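PDB 4FYE: SidF, inhibitor of growth family, member 3 from Legionella pneumophila subsp. pneumophila, which dephosphorylates phosphoinositide lipids, probably by removing the 3-phosphate of phosphatidylinositol 3,4,5-trisphosphate. Local coordinates for residues A[525-528]-A[529-533]; A[291-294]-A[295-299]; A[688-691]-A[692-696]. The protein carries 1 engineered substitution. One frame throughout, in Å; residues are numbered along the deposited sequence.

Contact 1: A[525-528]-A[529-533]; sequences LDQL and KNQVD
Gln527 and Gln531, one helical turn apart, run side by side in the same direction with their amide planes 28° apart. The touching atom on the Gln531 side is NE2, which lies alongside the Gln527 chain, nearest its CG at 3.5 Å. The two chains are shaped differently. That of Gln527 bends away beyond CG, whereas CG of Gln531 stays beside its own backbone N (chi1 -74°) and sends the amide straight back toward the preceding turn. Glutamine suits this flank because its methylenes cover the neighbouring turn while its amide end can still hydrogen-bond where the helix is exposed or partly exposed.

A second turn-to-turn pair is ionic. Lys529 is extended down to CE and kinks only at its last torsion (chi4 -70°), which brings NZ to 3.2 Å from OD2 of Asp533, on the syn lone pair of that carboxylate. This is the i to i+4 salt bridge of a partly exposed helix face.

Val532 serves the buried side. Its CG2 points back along the helix and presses on Leu528 O at 3.1 Å, close to the backbone bond that the same oxygen accepts from Val532 N. The other backbone bonds are those of a regular alpha-helix, with Gln531 N to Gln527 O at 3.0 Å.

Leu525, Leu528 and Val532 are covered by helix 482-514 through Tyr509, Ser508 and Tyr502, consistent with the coiled coil predicted for this region. From helix 284-311, Tyr285 touches Asp526 and Lys529, and Leu288 touches Val532.

Contact 2: A[291-294]-A[295-299]; sequences KAVT and LINQE
Val293 O takes the amide N of Asn297 at 2.7 Å with an almost straight N-H (172°), one of four successive i to i+4 bonds of an alpha-helix whose first, from Leu295 N to Lys291 O, is weak. The same oxygen also lies under the Asn297 side chain: with CG held beside its backbone N (chi1 -68°), the amide carbon CG of Asn297 sits 3.4 Å from Val293 O. From there the Asn297 amide runs alongside the valine, ND2 reaching within 3.7 Å of Val293 CG1.

Ile296 folds back in a similar way. Its CG1 branch, beside the backbone N, lies 3.4 Å from Ala292 O, and CD1 continues past that carbonyl. Leu295 sends its branched end away from the turn, toward Met383 and Phe387 of helix 373-387 and Phe507 of helix 482-514. The small Ala292 lets Leu506 and Phe510 of helix 482-514 come close.

Polar ends in this buried place are met by partners beyond the turn: Asn297 ND2 gives to Arg273 O and OD1 accepts from Gly242 N, while Gln298 bonds Arg273 NH1 and Glu356 OE2. Aliphatic groups thus pack against helices and loops alike, Val293 on Leu241 and Pro275 for instance, while the two amides interspersed among them, each offering both a donor and an acceptor, make directed bonds to the loops and the strand beside this buried helix.

Contact 3: A[688-691]-A[692-696]; sequences KEVS and NVEQL
Val690 and Glu694 meet across the start of a helix, their side chains crossing at about a right angle. The glutamate can be followed outward. CB lies 3.8 Å from both Val690 CB and Ser691 O, and CG, turned opposite its backbone N (chi1 175°), packs 3.7 Å from Val690 CB. The chain continues extended, laying CD 3.4 Å from Val690 CG1. At the tip, OE1 passes the same methyl and accepts from Thr685 N. Water 1 donates to Glu694 OE1 as well, at 2.8 Å, and OE2 is held by His686 N. Two backbone amides and a water thus grip a buried carboxylate, which would probably help to keep it ionised, and the valine methyl shields one side of it.

Water 1 also accepts from Ser691 N. Ser691 is the N-cap: with chi1 at 72°, its OG turns toward the first turn and takes Glu694 N in a weak bond of 3.4 Å. Serine and glutamate occupy the N-cap and N3 positions, as in a capping box, but the reciprocal link is water-mediated, so the direct box is not formed. Ser691 OG also lies tight against Val693 CG2, at 3.0 Å, while Ser691 O accepts from Gln695 N at 3.1 Å to open the regular helix.

Helix 692-699 rests on helix 652-668, where Trp666 receives Asn692, Val693 and Leu696; His682, in the loop after helix 678-681, covers Ser691 and Val693, and Pro192 touches Asn692.

In the fold
Contacts 1 and 2 are neighbours in space: their centres lie 17 Å apart and their nearest atoms about 6 Å. They do not touch, but their helices do, through Val532 on Leu288 and the salt bridge of Lys291 with Glu536, and helix 482-514 packs on both. Contact 1 is peripheral, 34 Å from the chain centre, against 18 Å for contact 2. Contact 3 lies beyond that centre, 43 Å from contact 2 and 59 Å from contact 1, centre to centre. It meets the C-terminal end of helix 652-668, away from the loop at its start, which follows strand 641-645 and probably corresponds to the phosphate-binding P-loop of CX5R phosphatases.

Contact 1: A[525-528]-A[529-533]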
# COMPACT_ATOMS: atom_id res chain seq x y z
N LEU A 525 -10.55 9.80 33.68
CA LEU A 525 -11.20 9.46 32.42
C LEU A 525 -12.11 10.52 31.82
O LEU A 525 -12.12 10.73 30.59
CB LEU A 525 -12.07 8.21 32.61
CG LEU A 525 -11.56 6.87 32.11
CD1 LEU A 525 -12.70 5.88 32.25
CD2 LEU A 525 -11.07 6.94 30.67
N ASP A 526 -12.91 11.14 32.69
CA ASP A 526 -13.96 12.07 32.27
C ASP A 526 -13.43 13.45 31.91
O ASP A 526 -13.80 14.01 30.87
CB ASP A 526 -15.08 12.14 33.32
CG ASP A 526 -16.11 11.02 33.16
OD1 ASP A 526 -17.25 11.20 33.65
OD2 ASP A 526 -15.79 9.98 32.55
N GLN A 527 -12.58 13.99 32.77
CA GLN A 527 -11.83 15.21 32.48
C GLN A 527 -11.06 15.01 31.14
O GLN A 527 -11.22 15.79 30.18
CB GLN A 527 -10.91 15.58 33.66
CG GLN A 527 -9.65 16.34 33.29
CD GLN A 527 -8.38 15.76 33.91
OE1 GLN A 527 -7.66 14.96 33.29
NE2 GLN A 527 -8.10 16.17 35.16
N LEU A 528 -10.27 13.95 31.06
CA LEU A 528 -9.55 13.66 29.82
C LEU A 528 -10.49 13.60 28.61
O LEU A 528 -10.25 14.25 27.60
CB LEU A 528 -8.72 12.38 29.96
CG LEU A 528 -7.54 12.46 30.94
CD1 LEU A 528 -6.96 11.07 31.23
CD2 LEU A 528 -6.46 13.41 30.45
N LYS A 529 -11.58 12.85 28.72
CA LYS A 529 -12.54 12.87 27.63
C LYS A 529 -13.00 14.30 27.28
O LYS A 529 -13.01 14.68 26.11
CB LYS A 529 -13.71 11.93 27.91
CG LYS A 529 -14.68 11.84 26.74
CD LYS A 529 -15.82 10.86 26.96
CE LYS A 529 -16.66 10.71 25.71
NZ LYS A 529 -17.41 11.98 25.54
N ASN A 530 -13.36 15.10 28.28
CA ASN A 530 -13.87 16.45 27.98
C ASN A 530 -12.91 17.39 27.25
O ASN A 530 -13.27 17.99 26.23
CB ASN A 530 -14.46 17.12 29.21
CG ASN A 530 -15.97 16.99 29.26
OD1 ASN A 530 -16.56 16.24 28.48
ND2 ASN A 530 -16.60 17.74 30.16
N GLN A 531 -11.68 17.49 27.77
CA GLN A 531 -10.57 18.20 27.11
C GLN A 531 -10.43 17.85 25.64
O GLN A 531 -10.19 18.73 24.81
CB GLN A 531 -9.24 17.79 27.72
CG GLN A 531 -8.94 18.35 29.08
CD GLN A 531 -7.60 17.84 29.57
OE1 GLN A 531 -6.70 17.55 28.76
NE2 GLN A 531 -7.46 17.73 30.89
N VAL A 532 -10.57 16.56 25.34
CA VAL A 532 -10.33 16.04 24.00
C VAL A 532 -11.39 16.67 23.11
O VAL A 532 -11.10 17.31 22.10
CB VAL A 532 -10.36 14.50 24.04
CG1 VAL A 532 -10.54 13.90 22.64
CG2 VAL A 532 -9.09 13.96 24.69
N ASP A 533 -12.62 16.56 23.61
CA ASP A 533 -13.81 17.03 22.94
C ASP A 533 -13.76 18.52 22.66
O ASP A 533 -14.01 18.95 21.53
CB ASP A 533 -15.04 16.63 23.75
CG ASP A 533 -15.26 15.12 23.76
OD1 ASP A 533 -14.82 14.41 22.81
OD2 ASP A 533 -15.88 14.61 24.71

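Contact 2: A[291-294]-A[295-299]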
# COMPACT_ATOMS: atom_id res chain seq x y z
N LYS A 291 -10.21 6.08 18.24
CA LYS A 291 -9.56 7.29 17.72
C LYS A 291 -8.10 7.43 18.18
O LYS A 291 -7.27 7.93 17.43
CB LYS A 291 -10.32 8.54 18.11
CG LYS A 291 -10.97 9.26 16.96
CD LYS A 291 -11.85 10.44 17.40
CE LYS A 291 -13.32 10.03 17.48
NZ LYS A 291 -14.22 11.21 17.52
N ALA A 292 -7.81 7.00 19.41
CA ALA A 292 -6.47 7.17 19.97
C ALA A 292 -5.49 6.19 19.36
O ALA A 292 -4.31 6.56 19.12
CB ALA A 292 -6.48 6.99 21.48
N VAL A 293 -5.96 4.95 19.16
CA VAL A 293 -5.11 3.93 18.59
C VAL A 293 -4.75 4.35 17.19
O VAL A 293 -3.65 4.10 16.73
CB VAL A 293 -5.84 2.61 18.53
CG1 VAL A 293 -5.12 1.64 17.62
CG2 VAL A 293 -5.97 2.05 19.93
N THR A 294 -5.66 5.02 16.51
CA THR A 294 -5.33 5.32 15.17
C THR A 294 -4.26 6.37 15.13
O THR A 294 -3.38 6.32 14.24
CB THR A 294 -6.54 5.49 14.18
OG1 THR A 294 -6.55 6.77 13.55
CG2 THR A 294 -7.92 5.11 14.75
N LEU A 295 -4.27 7.28 16.13
CA LEU A 295 -3.21 8.25 16.32
C LEU A 295 -1.88 7.54 16.70
O LEU A 295 -0.82 7.76 16.11
CB LEU A 295 -3.58 9.18 17.44
CG LEU A 295 -3.27 10.67 17.48
CD1 LEU A 295 -2.64 10.95 18.83
CD2 LEU A 295 -2.36 11.16 16.38
N ILE A 296 -1.94 6.66 17.68
CA ILE A 296 -0.83 5.82 18.01
C ILE A 296 -0.21 5.12 16.75
O ILE A 296 1.01 5.30 16.45
CB ILE A 296 -1.27 4.86 19.13
CG1 ILE A 296 -1.30 5.65 20.46
CG2 ILE A 296 -0.36 3.65 19.20
CD1 ILE A 296 -2.02 4.95 21.60
N ASN A 297 -1.02 4.39 16.00
CA ASN A 297 -0.59 3.84 14.72
C ASN A 297 -0.16 4.88 13.72
O ASN A 297 0.80 4.64 12.98
CB ASN A 297 -1.70 3.05 14.14
CG ASN A 297 -1.97 1.81 14.93
OD1 ASN A 297 -1.19 1.42 15.84
ND2 ASN A 297 -3.08 1.16 14.59
N GLN A 298 -0.81 6.06 13.68
CA GLN A 298 -0.27 7.14 12.87
C GLN A 298 1.20 7.47 13.23
O GLN A 298 2.00 7.72 12.34
CB GLN A 298 -1.10 8.42 12.96
CG GLN A 298 -0.68 9.40 11.88
CD GLN A 298 -0.76 8.81 10.48
OE1 GLN A 298 -1.65 8.03 10.19
NE2 GLN A 298 0.14 9.24 9.58
N GLU A 299 1.59 7.47 14.51
CA GLU A 299 2.99 7.71 14.77
C GLU A 299 3.91 6.60 14.26
O GLU A 299 4.97 6.91 13.69
CB GLU A 299 3.34 8.31 16.17
CG GLU A 299 3.18 7.43 17.40
CD GLU A 299 3.86 7.99 18.67
OE1 GLU A 299 4.26 7.18 19.53
OE2 GLU A 299 4.00 9.21 18.86

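Contact 3: A[688-691]-A[692-696]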
# COMPACT_ATOMS: atom_id res chain seq x y z
N LYS A 688 -7.34 -14.02 -27.63
CA LYS A 688 -6.18 -14.87 -27.77
C LYS A 688 -5.00 -14.02 -28.26
O LYS A 688 -3.86 -14.38 -28.05
CB LYS A 688 -6.45 -16.05 -28.66
CG LYS A 688 -6.98 -15.75 -30.03
CD LYS A 688 -7.41 -17.10 -30.58
CE LYS A 688 -7.12 -17.17 -32.06
NZ LYS A 688 -7.34 -18.60 -32.43
N GLU A 689 -5.29 -12.87 -28.85
CA GLU A 689 -4.25 -11.95 -29.28
C GLU A 689 -4.50 -10.64 -28.54
O GLU A 689 -5.61 -10.12 -28.60
CB GLU A 689 -4.36 -11.74 -30.79
CG GLU A 689 -3.03 -11.56 -31.47
CD GLU A 689 -2.16 -12.82 -31.44
OE1 GLU A 689 -1.00 -12.69 -30.96
OE2 GLU A 689 -2.62 -13.91 -31.88
N VAL A 690 -3.52 -10.13 -27.79
CA VAL A 690 -3.75 -8.91 -26.98
C VAL A 690 -2.60 -7.95 -27.14
O VAL A 690 -1.50 -8.39 -27.41
CB VAL A 690 -3.89 -9.19 -25.46
CG1 VAL A 690 -5.16 -9.94 -25.12
CG2 VAL A 690 -2.63 -9.86 -24.87
N SER A 691 -2.83 -6.67 -26.91
CA SER A 691 -1.76 -5.66 -27.02
C SER A 691 -0.61 -5.85 -25.99
O SER A 691 -0.70 -6.63 -25.02
CB SER A 691 -2.39 -4.29 -26.82
OG SER A 691 -2.73 -4.18 -25.43
N ASN A 692 0.46 -5.10 -26.15
CA ASN A 692 1.54 -5.11 -25.18
C ASN A 692 1.15 -4.68 -23.78
O ASN A 692 1.56 -5.32 -22.81
CB ASN A 692 2.65 -4.24 -25.68
CG ASN A 692 3.41 -4.93 -26.76
OD1 ASN A 692 4.05 -4.29 -27.57
ND2 ASN A 692 3.36 -6.25 -26.76
N VAL A 693 0.32 -3.64 -23.68
CA VAL A 693 -0.19 -3.23 -22.36
C VAL A 693 -0.89 -4.35 -21.62
O VAL A 693 -0.63 -4.57 -20.43
CB VAL A 693 -1.07 -1.98 -22.38
CG1 VAL A 693 -0.16 -0.77 -22.35
CG2 VAL A 693 -1.82 -1.91 -23.67
N GLU A 694 -1.71 -5.11 -22.34
CA GLU A 694 -2.56 -6.16 -21.72
C GLU A 694 -1.68 -7.31 -21.30
O GLU A 694 -1.92 -7.97 -20.28
CB GLU A 694 -3.68 -6.63 -22.66
CG GLU A 694 -4.48 -7.76 -22.13
CD GLU A 694 -5.91 -7.76 -22.62
OE1 GLU A 694 -6.19 -6.93 -23.56
OE2 GLU A 694 -6.73 -8.59 -22.09
N GLN A 695 -0.62 -7.48 -22.07
CA GLN A 695 0.34 -8.53 -21.78
C GLN A 695 1.06 -8.19 -20.45
O GLN A 695 1.29 -9.08 -19.60
CB GLN A 695 1.31 -8.72 -22.96
CG GLN A 695 2.12 -10.00 -22.80
CD GLN A 695 3.47 -10.04 -23.53
OE1 GLN A 695 4.42 -10.66 -23.01
NE2 GLN A 695 3.58 -9.41 -24.73
N LEU A 696 1.41 -6.92 -20.26
CA LEU A 696 1.96 -6.49 -18.97
C LEU A 696 0.90 -6.70 -17.91
O LEU A 696 1.18 -7.22 -16.82
CB LEU A 696 2.35 -5.01 -19.00
CG LEU A 696 3.56 -4.54 -18.18
CD1 LEU A 696 3.51 -3.06 -17.83
CD2 LEU A 696 3.96 -5.32 -16.94
O HOH W 1 -5.12 -6.15 -26.00